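Long-range contacts in 2-nitropropane dioxygenase (Streptomyces ansochromogenes, PDB 3BW2), which probably uses FMN and molecular oxygen to carry out the oxidative denitrification of alkyl nitronates, with propionate 3-nitronate as the presumed substrate: residues G21-V31 with F240-A248; A255-T264 with L319-A328. One frame throughout, in Å; residues are numbered along the deposited sequence.

Interaction 1 (G21-V31 with F240-A248); sequences GVSVPQLAAAV and FLATDESGA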
loop_
_atom_site.group_PDB
_atom_site.type_symbol
_atom_site.label_atom_id
_atom_site.label_comp_id
_atom_site.label_asym_id
_atom_site.label_seq_id
_atom_site.Cartn_x
_atom_site.Cartn_y
_atom_site.Cartn_z
ATOM N N GLY A 21 5.930 3.989 25.776
ATOM C CA GLY A 21 5.220 3.311 26.847
ATOM C C GLY A 21 4.118 2.369 26.404
ATOM O O GLY A 21 3.308 1.934 27.220
ATOM N N VAL A 22 4.077 2.045 25.119
ATOM C CA VAL A 22 3.047 1.147 24.617
ATOM C C VAL A 22 3.362 -0.323 24.896
ATOM O O VAL A 22 2.595 -1.015 25.569
ATOM C CB VAL A 22 2.835 1.344 23.100
ATOM C CG1 VAL A 22 1.891 0.277 22.553
ATOM C CG2 VAL A 22 2.268 2.737 22.842
ATOM N N SER A 23 4.493 -0.800 24.389
ATOM C CA SER A 23 4.861 -2.197 24.586
ATOM C C SER A 23 5.642 -2.470 25.868
ATOM O O SER A 23 6.854 -2.687 25.846
ATOM C CB SER A 23 5.636 -2.714 23.366
ATOM O OG SER A 23 6.653 -1.815 22.990
ATOM N N VAL A 24 4.927 -2.479 26.986
ATOM C CA VAL A 24 5.517 -2.737 28.294
ATOM C C VAL A 24 5.718 -4.243 28.499
ATOM O O VAL A 24 5.176 -5.053 27.748
ATOM C CB VAL A 24 4.609 -2.171 29.405
ATOM C CG1 VAL A 24 4.555 -0.654 29.297
ATOM C CG2 VAL A 24 3.196 -2.754 29.279
ATOM N N PRO A 25 6.510 -4.636 29.516
ATOM C CA PRO A 25 6.754 -6.059 29.778
ATOM C C PRO A 25 5.496 -6.926 29.777
ATOM O O PRO A 25 5.494 -8.017 29.218
ATOM C CB PRO A 25 7.447 -6.041 31.140
ATOM C CG PRO A 25 8.256 -4.779 31.071
ATOM C CD PRO A 25 7.260 -3.792 30.466
ATOM N N GLN A 26 4.427 -6.449 30.407
ATOM C CA GLN A 26 3.195 -7.227 30.456
ATOM C C GLN A 26 2.644 -7.563 29.076
ATOM O O GLN A 26 2.042 -8.614 28.888
ATOM C CB GLN A 26 2.128 -6.497 31.267
ATOM C CG GLN A 26 2.306 -6.632 32.765
ATOM C CD GLN A 26 1.098 -6.135 33.542
ATOM O OE1 GLN A 26 1.074 -6.192 34.777
ATOM N NE2 GLN A 26 0.085 -5.647 32.823
ATOM N N LEU A 27 2.839 -6.676 28.107
ATOM C CA LEU A 27 2.346 -6.956 26.759
ATOM C C LEU A 27 3.194 -8.055 26.124
ATOM O O LEU A 27 2.673 -9.069 25.661
ATOM C CB LEU A 27 2.391 -5.697 25.883
ATOM C CG LEU A 27 1.980 -5.886 24.411
ATOM C CD1 LEU A 27 0.610 -6.559 24.320
ATOM C CD2 LEU A 27 1.947 -4.531 23.713
ATOM N N ALA A 28 4.506 -7.850 26.110
ATOM C CA ALA A 28 5.419 -8.821 25.521
ATOM C C ALA A 28 5.231 -10.207 26.133
ATOM O O ALA A 28 5.188 -11.211 25.416
ATOM C CB ALA A 28 6.859 -8.351 25.695
ATOM N N ALA A 29 5.106 -10.262 27.454
ATOM C CA ALA A 29 4.919 -11.536 28.138
ATOM C C ALA A 29 3.661 -12.264 27.665
ATOM O O ALA A 29 3.705 -13.458 27.370
ATOM C CB ALA A 29 4.861 -11.320 29.642
ATOM N N ALA A 30 2.540 -11.551 27.585
ATOM C CA ALA A 30 1.288 -12.171 27.148
ATOM C C ALA A 30 1.433 -12.730 25.740
ATOM O O ALA A 30 0.931 -13.813 25.436
ATOM C CB ALA A 30 0.149 -11.159 27.202
ATOM N N VAL A 31 2.120 -11.990 24.877
ATOM C CA VAL A 31 2.335 -12.437 23.509
ATOM C C VAL A 31 3.219 -13.693 23.531
ATOM O O VAL A 31 2.864 -14.724 22.953
ATOM C CB VAL A 31 3.000 -11.321 22.661
ATOM C CG1 VAL A 31 3.326 -11.836 21.267
ATOM C CG2 VAL A 31 2.063 -10.125 22.562
ATOM N N PHE A 240 -1.975 -4.889 18.355
ATOM C CA PHE A 240 -1.668 -5.090 19.774
ATOM C C PHE A 240 -1.768 -3.806 20.598
ATOM O O PHE A 240 -1.883 -3.855 21.822
ATOM C CB PHE A 240 -0.273 -5.699 19.929
ATOM C CG PHE A 240 -0.226 -7.166 19.621
ATOM C CD1 PHE A 240 -0.781 -8.089 20.502
ATOM C CD2 PHE A 240 0.329 -7.622 18.431
ATOM C CE1 PHE A 240 -0.788 -9.450 20.205
ATOM C CE2 PHE A 240 0.328 -8.981 18.121
ATOM C CZ PHE A 240 -0.236 -9.899 19.015
ATOM N N LEU A 241 -1.731 -2.664 19.921
ATOM C CA LEU A 241 -1.819 -1.359 20.581
ATOM C C LEU A 241 -3.138 -1.250 21.335
ATOM O O LEU A 241 -3.223 -0.626 22.395
ATOM C CB LEU A 241 -1.738 -0.245 19.528
ATOM C CG LEU A 241 -1.735 1.224 19.958
ATOM C CD1 LEU A 241 -0.521 1.512 20.814
ATOM C CD2 LEU A 241 -1.696 2.106 18.720
ATOM N N ALA A 242 -4.156 -1.892 20.778
ATOM C CA ALA A 242 -5.505 -1.875 21.331
ATOM C C ALA A 242 -5.791 -2.886 22.447
ATOM O O ALA A 242 -6.859 -2.831 23.062
ATOM C CB ALA A 242 -6.512 -2.075 20.193
ATOM N N THR A 243 -4.857 -3.800 22.710
ATOM C CA THR A 243 -5.068 -4.814 23.743
ATOM C C THR A 243 -4.928 -4.256 25.156
ATOM O O THR A 243 -4.342 -3.193 25.365
ATOM C CB THR A 243 -4.102 -6.027 23.566
ATOM O OG1 THR A 243 -2.741 -5.602 23.701
ATOM C CG2 THR A 243 -4.289 -6.661 22.201
ATOM N N ASP A 244 -5.469 -4.981 26.129
ATOM C CA ASP A 244 -5.424 -4.535 27.517
ATOM C C ASP A 244 -4.020 -4.341 28.079
ATOM O O ASP A 244 -3.783 -3.382 28.805
ATOM C CB ASP A 244 -6.219 -5.496 28.408
ATOM C CG ASP A 244 -7.697 -5.538 28.042
ATOM O OD1 ASP A 244 -8.190 -4.536 27.490
ATOM O OD2 ASP A 244 -8.370 -6.557 28.313
ATOM N N GLU A 245 -3.089 -5.233 27.740
ATOM C CA GLU A 245 -1.715 -5.125 28.240
ATOM C C GLU A 245 -0.958 -3.940 27.652
ATOM O O GLU A 245 0.066 -3.519 28.202
ATOM C CB GLU A 245 -0.918 -6.409 27.958
ATOM C CG GLU A 245 -1.365 -7.622 28.765
ATOM C CD GLU A 245 -2.586 -8.308 28.184
ATOM O OE1 GLU A 245 -3.174 -7.785 27.210
ATOM O OE2 GLU A 245 -2.955 -9.381 28.709
ATOM N N SER A 246 -1.449 -3.414 26.534
ATOM C CA SER A 246 -0.814 -2.268 25.894
ATOM C C SER A 246 -0.857 -1.071 26.822
ATOM O O SER A 246 -1.881 -0.800 27.456
ATOM C CB SER A 246 -1.523 -1.905 24.589
ATOM O OG SER A 246 -1.125 -0.613 24.168
ATOM N N GLY A 247 0.253 -0.343 26.889
ATOM C CA GLY A 247 0.305 0.816 27.756
ATOM C C GLY A 247 -0.056 2.105 27.050
ATOM O O GLY A 247 0.180 3.186 27.581
ATOM N N ALA A 248 -0.622 1.999 25.851
ATOM C CA ALA A 248 -1.014 3.182 25.093
ATOM C C ALA A 248 -2.100 3.929 25.859
ATOM O O ALA A 248 -2.975 3.313 26.455
ATOM C CB ALA A 248 -1.532 2.781 23.716
#
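G247 comes so close to 21-31 that its CA lies 3.2 Å from G21 O, a CA-H...O contact. Next to it is the one hydrogen bond between the segments: G247 N donates to V22 O at 2.8 Å, nearly straight (172°), in the carbonyl plane and on a lone pair.

V22 then meets L241 at about a right angle. Its CG1, anti to the backbone N (chi1 173°), presses on L241 CD1 at 3.2 Å, tighter than normal van der Waals contact, while CG2 rests on A248 CB. S246 OG, 3.5 Å from V22 CG1, is held by L241 O and by the N-H of A248, the latter closing an ST turn.

Farther along, E245 lays its CB against L27 CA at 3.5 Å. Its chain bends at chi2 (81°), which carries the carboxylate alongside the helix to A30 CB; OE1 is bonded to the backbone N of A333. L27 CD1 touches T243 OG1 at 3.5 Å, and V31 CG2 meets the F240 ring obliquely at CE1, 3.8 Å away.

V24 is the N-cap of helix 25-33. The contact joins the loop and helix start that follow strand 13-15 to the end of helix 238-241 and the loop after it, beyond strand 233-236; the two strands are neighbours in the parallel sheet, as expected where a TIM barrel closes first strand to last.

Interaction 2 (A255-T264 with L319-A328); sequences ALTDPLFART and LWAGQGHRMA. With FMN (flavin mononucleotide), chain B.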
loop_
_atom_site.group_PDB
_atom_site.type_symbol
_atom_site.label_atom_id
_atom_site.label_comp_id
_atom_site.label_asym_id
_atom_site.label_seq_id
_atom_site.Cartn_x
_atom_site.Cartn_y
_atom_site.Cartn_z
ATOM N N ALA A 255 -9.279 6.315 20.033
ATOM C CA ALA A 255 -9.252 6.922 18.708
ATOM C C ALA A 255 -9.243 5.918 17.556
ATOM O O ALA A 255 -9.837 6.169 16.508
ATOM C CB ALA A 255 -8.042 7.859 18.595
ATOM N N LEU A 256 -8.579 4.784 17.755
ATOM C CA LEU A 256 -8.470 3.750 16.723
ATOM C C LEU A 256 -9.785 3.375 16.049
ATOM O O LEU A 256 -9.829 3.172 14.839
ATOM C CB LEU A 256 -7.838 2.481 17.305
ATOM C CG LEU A 256 -6.433 2.583 17.911
ATOM C CD1 LEU A 256 -5.986 1.195 18.354
ATOM C CD2 LEU A 256 -5.450 3.152 16.896
ATOM N N THR A 257 -10.856 3.273 16.827
ATOM C CA THR A 257 -12.149 2.898 16.270
ATOM C C THR A 257 -13.162 4.038 16.254
ATOM O O THR A 257 -14.327 3.836 15.903
ATOM C CB THR A 257 -12.746 1.713 17.039
ATOM O OG1 THR A 257 -12.854 2.050 18.425
ATOM C CG2 THR A 257 -11.856 0.484 16.888
ATOM N N ASP A 258 -12.713 5.234 16.627
ATOM C CA ASP A 258 -13.579 6.410 16.653
ATOM C C ASP A 258 -13.809 6.933 15.235
ATOM O O ASP A 258 -12.865 7.337 14.558
ATOM C CB ASP A 258 -12.938 7.514 17.494
ATOM C CG ASP A 258 -13.813 8.748 17.602
ATOM O OD1 ASP A 258 -14.715 8.924 16.753
ATOM O OD2 ASP A 258 -13.590 9.549 18.532
ATOM N N PRO A 259 -15.071 6.939 14.772
ATOM C CA PRO A 259 -15.415 7.418 13.429
ATOM C C PRO A 259 -14.864 8.809 13.131
ATOM O O PRO A 259 -14.647 9.162 11.973
ATOM C CB PRO A 259 -16.942 7.392 13.435
ATOM C CG PRO A 259 -17.244 6.232 14.326
ATOM C CD PRO A 259 -16.271 6.444 15.470
ATOM N N LEU A 260 -14.636 9.592 14.180
ATOM C CA LEU A 260 -14.109 10.944 14.029
ATOM C C LEU A 260 -12.628 10.948 13.652
ATOM O O LEU A 260 -12.060 11.991 13.326
ATOM C CB LEU A 260 -14.320 11.728 15.323
ATOM C CG LEU A 260 -15.790 11.845 15.731
ATOM C CD1 LEU A 260 -15.901 12.601 17.048
ATOM C CD2 LEU A 260 -16.567 12.558 14.635
ATOM N N PHE A 261 -12.011 9.774 13.713
ATOM C CA PHE A 261 -10.605 9.597 13.357
ATOM C C PHE A 261 -10.614 8.484 12.318
ATOM O O PHE A 261 -9.917 7.482 12.454
ATOM C CB PHE A 261 -9.793 9.152 14.575
ATOM C CG PHE A 261 -9.643 10.210 15.630
ATOM C CD1 PHE A 261 -8.790 11.290 15.435
ATOM C CD2 PHE A 261 -10.354 10.123 16.821
ATOM C CE1 PHE A 261 -8.643 12.268 16.411
ATOM C CE2 PHE A 261 -10.215 11.095 17.803
ATOM C CZ PHE A 261 -9.357 12.171 17.599
ATOM N N ALA A 262 -11.416 8.675 11.279
ATOM C CA ALA A 262 -11.568 7.680 10.229
ATOM C C ALA A 262 -10.363 7.448 9.328
ATOM O O ALA A 262 -10.246 6.382 8.727
ATOM C CB ALA A 262 -12.784 8.026 9.374
ATOM N N ARG A 263 -9.460 8.417 9.230
ATOM C CA ARG A 263 -8.318 8.231 8.347
ATOM C C ARG A 263 -6.949 8.471 8.974
ATOM O O ARG A 263 -6.828 9.090 10.034
ATOM C CB ARG A 263 -8.490 9.117 7.105
ATOM C CG ARG A 263 -7.491 8.850 5.991
ATOM C CD ARG A 263 -8.057 9.258 4.632
ATOM N NE ARG A 263 -8.438 10.668 4.578
ATOM C CZ ARG A 263 -8.984 11.253 3.515
ATOM N NH1 ARG A 263 -9.214 10.550 2.412
ATOM N NH2 ARG A 263 -9.301 12.541 3.551
ATOM N N THR A 264 -5.923 7.955 8.303
ATOM C CA THR A 264 -4.546 8.106 8.741
ATOM C C THR A 264 -3.746 8.745 7.615
ATOM O O THR A 264 -4.175 8.760 6.457
ATOM C CB THR A 264 -3.893 6.750 9.060
ATOM O OG1 THR A 264 -3.694 6.019 7.843
ATOM C CG2 THR A 264 -4.775 5.936 9.989
ATOM N N LEU A 319 -1.133 10.066 17.396
ATOM C CA LEU A 319 -1.948 8.856 17.327
ATOM C C LEU A 319 -1.453 7.812 16.313
ATOM O O LEU A 319 -2.154 7.482 15.354
ATOM C CB LEU A 319 -3.393 9.259 17.011
ATOM C CG LEU A 319 -4.004 10.293 17.972
ATOM C CD1 LEU A 319 -5.415 10.659 17.526
ATOM C CD2 LEU A 319 -4.024 9.724 19.393
ATOM N N TRP A 320 -0.251 7.290 16.529
ATOM C CA TRP A 320 0.325 6.291 15.629
ATOM C C TRP A 320 -0.672 5.156 15.373
ATOM O O TRP A 320 -1.233 4.585 16.312
ATOM C CB TRP A 320 1.597 5.692 16.235
ATOM C CG TRP A 320 2.654 6.675 16.650
ATOM C CD1 TRP A 320 3.452 6.585 17.758
ATOM C CD2 TRP A 320 3.072 7.859 15.953
ATOM N NE1 TRP A 320 4.337 7.633 17.795
ATOM C CE2 TRP A 320 4.127 8.432 16.700
ATOM C CE3 TRP A 320 2.657 8.494 14.775
ATOM C CZ2 TRP A 320 4.774 9.609 16.306
ATOM C CZ3 TRP A 320 3.300 9.666 14.383
ATOM C CH2 TRP A 320 4.347 10.210 15.149
ATOM N N ALA A 321 -0.888 4.823 14.104
ATOM C CA ALA A 321 -1.821 3.757 13.756
ATOM C C ALA A 321 -1.676 3.373 12.288
ATOM O O ALA A 321 -1.471 4.235 11.434
ATOM C CB ALA A 321 -3.262 4.206 14.041
ATOM N N GLY A 322 -1.772 2.075 12.006
ATOM C CA GLY A 322 -1.668 1.601 10.639
ATOM C C GLY A 322 -3.013 1.782 9.957
ATOM O O GLY A 322 -4.004 2.095 10.617
ATOM N N GLN A 323 -3.060 1.578 8.646
ATOM C CA GLN A 323 -4.299 1.754 7.900
ATOM C C GLN A 323 -5.420 0.786 8.275
ATOM O O GLN A 323 -6.566 0.981 7.880
ATOM C CB GLN A 323 -4.018 1.669 6.402
ATOM C CG GLN A 323 -3.101 2.773 5.895
ATOM C CD GLN A 323 -3.007 2.787 4.387
ATOM O OE1 GLN A 323 -2.760 1.757 3.769
ATOM N NE2 GLN A 323 -3.203 3.958 3.785
ATOM N N GLY A 324 -5.094 -0.251 9.039
ATOM C CA GLY A 324 -6.109 -1.207 9.450
ATOM C C GLY A 324 -6.633 -0.936 10.853
ATOM O O GLY A 324 -7.275 -1.795 11.459
ATOM N N HIS A 325 -6.381 0.267 11.362
ATOM C CA HIS A 325 -6.789 0.630 12.719
ATOM C C HIS A 325 -8.257 0.383 13.061
ATOM O O HIS A 325 -8.565 -0.060 14.168
ATOM C CB HIS A 325 -6.446 2.095 13.009
ATOM C CG HIS A 325 -7.251 3.078 12.220
ATOM N ND1 HIS A 325 -6.906 3.476 10.945
ATOM C CD2 HIS A 325 -8.390 3.743 12.524
ATOM C CE1 HIS A 325 -7.795 4.345 10.501
ATOM N NE2 HIS A 325 -8.708 4.525 11.439
ATOM N N ARG A 326 -9.159 0.665 12.126
ATOM C CA ARG A 326 -10.585 0.473 12.379
ATOM C C ARG A 326 -10.953 -0.969 12.725
ATOM O O ARG A 326 -12.033 -1.225 13.270
ATOM C CB ARG A 326 -11.399 0.981 11.177
ATOM C CG ARG A 326 -11.486 2.510 11.127
ATOM C CD ARG A 326 -11.607 3.075 9.713
ATOM N NE ARG A 326 -12.819 2.647 9.023
ATOM C CZ ARG A 326 -13.214 3.112 7.839
ATOM N NH1 ARG A 326 -12.496 4.028 7.203
ATOM N NH2 ARG A 326 -14.326 2.652 7.285
ATOM N N MET A 327 -10.050 -1.906 12.432
ATOM C CA MET A 327 -10.285 -3.321 12.728
ATOM C C MET A 327 -9.678 -3.732 14.072
ATOM O O MET A 327 -9.623 -4.917 14.403
ATOM C CB MET A 327 -9.688 -4.202 11.626
ATOM C CG MET A 327 -10.120 -3.836 10.215
ATOM S SD MET A 327 -9.351 -4.879 8.935
ATOM C CE MET A 327 -10.527 -6.204 8.863
ATOM N N ALA A 328 -9.218 -2.754 14.847
ATOM C CA ALA A 328 -8.613 -3.042 16.142
ATOM C C ALA A 328 -9.605 -3.716 17.086
ATOM O O ALA A 328 -10.789 -3.375 17.109
ATOM C CB ALA A 328 -8.084 -1.762 16.768
HETATM N N1 FMN B . 8.855 0.091 15.156
HETATM C C2 FMN B . 10.136 0.037 15.733
HETATM O O2 FMN B . 11.037 -0.583 15.173
HETATM N N3 FMN B . 10.396 0.670 16.937
HETATM C C4 FMN B . 9.429 1.374 17.636
HETATM O O4 FMN B . 9.711 1.921 18.719
HETATM C C4A FMN B . 8.122 1.430 17.079
HETATM N N5 FMN B . 7.094 2.097 17.741
HETATM C C5A FMN B . 5.795 2.139 17.229
HETATM C C6 FMN B . 4.777 2.812 17.952
HETATM C C7 FMN B . 3.420 2.884 17.482
HETATM C C7M FMN B . 2.373 2.884 18.622
HETATM C C8 FMN B . 3.162 2.187 16.244
HETATM C C8M FMN B . 1.816 1.539 15.920
HETATM C C9 FMN B . 4.182 1.526 15.489
HETATM C C9A FMN B . 5.508 1.494 15.984
HETATM N N10 FMN B . 6.552 0.830 15.286
HETATM C C10 FMN B . 7.854 0.780 15.828
HETATM C "C1'" FMN B . 6.327 0.295 13.869
HETATM C "C2'" FMN B . 6.080 -1.231 13.982
HETATM O "O2'" FMN B . 7.334 -1.891 14.059
HETATM C "C3'" FMN B . 5.340 -1.817 12.731
HETATM O "O3'" FMN B . 6.148 -1.496 11.599
HETATM C "C4'" FMN B . 3.930 -1.250 12.500
HETATM O "O4'" FMN B . 3.243 -1.269 13.751
HETATM C "C5'" FMN B . 3.153 -2.109 11.457
HETATM O "O5'" FMN B . 1.811 -1.598 11.220
HETATM P P FMN B . 0.449 -1.961 12.049
HETATM O O1P FMN B . 1.013 -3.329 12.236
HETATM O O2P FMN B . -0.180 -1.490 10.751
HETATM O O3P FMN B . 0.923 -0.897 13.021
HETATM O O HOH W 1 -2.929 7.282 4.015
#
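Both segments fold into turns; they come closest at one place, T257 with R326 (CA to CA 4.8 Å) and L256 with H325 (5.3 Å), and draw near again where T264 passes Q323. Type I turns at A255-D258 and G322-H325 shape the two chains.

H325 fills the space between them. With CG between the backbone N and the carbonyl carbon (chi1 68°), the imidazole is directed at 255-264. ND1 donates to G322 O at 3.2 Å, the acceptor only 7° out of the ring plane, helping to fix the ring's rotation. NE2 makes a weak, bent bond (130°) to F261 O. The T264 side chain points back against that of H325, its CG2 meeting the ring obliquely 3.4 Å from ND1, while T264 OG1 is bonded to R276.

L256 splits its branches: CD2 packs on A321 CB at 3.7 Å, CD1 on A328 CB. L319 CD1 makes an off-centre CH-pi contact with the F261 ring, 4.2 Å from its centroid, and also touches A255 CB.

R326 forms a salt bridge with E156 of the second subunit, and Q323 bonds backbone atoms of G193 and G195 there. On the flavin side W320 CB lies 3.6 Å from FMN C7 and G322 CA 3.4 Å from O2P, so 319-328 lines part of the FMN pocket, with 255-264 packed against it in this TIM-barrel flavoprotein.

How the interactions relate
Interactions 1 and 2 follow one another along the chain, their centres 18 Å apart, yet they touch. L241 CD2 of interaction 1 reaches W320 O of interaction 2 at 3.5 Å, and A242 CB packs on both L256 CD1 and A328 CB, each at 3.8 Å. Both contribute to the FMN pocket: L241 from the first, about 4 Å from the flavin at nearest approach, W320 and G322 from the second. T238 connects them further, since it follows strand 233-236, begins helix 238-241, and uses its OG1 to accept from G322 N and to bond FMN. Interaction 1 touches no other subunit, whereas interaction 2 also reaches the dimer interface.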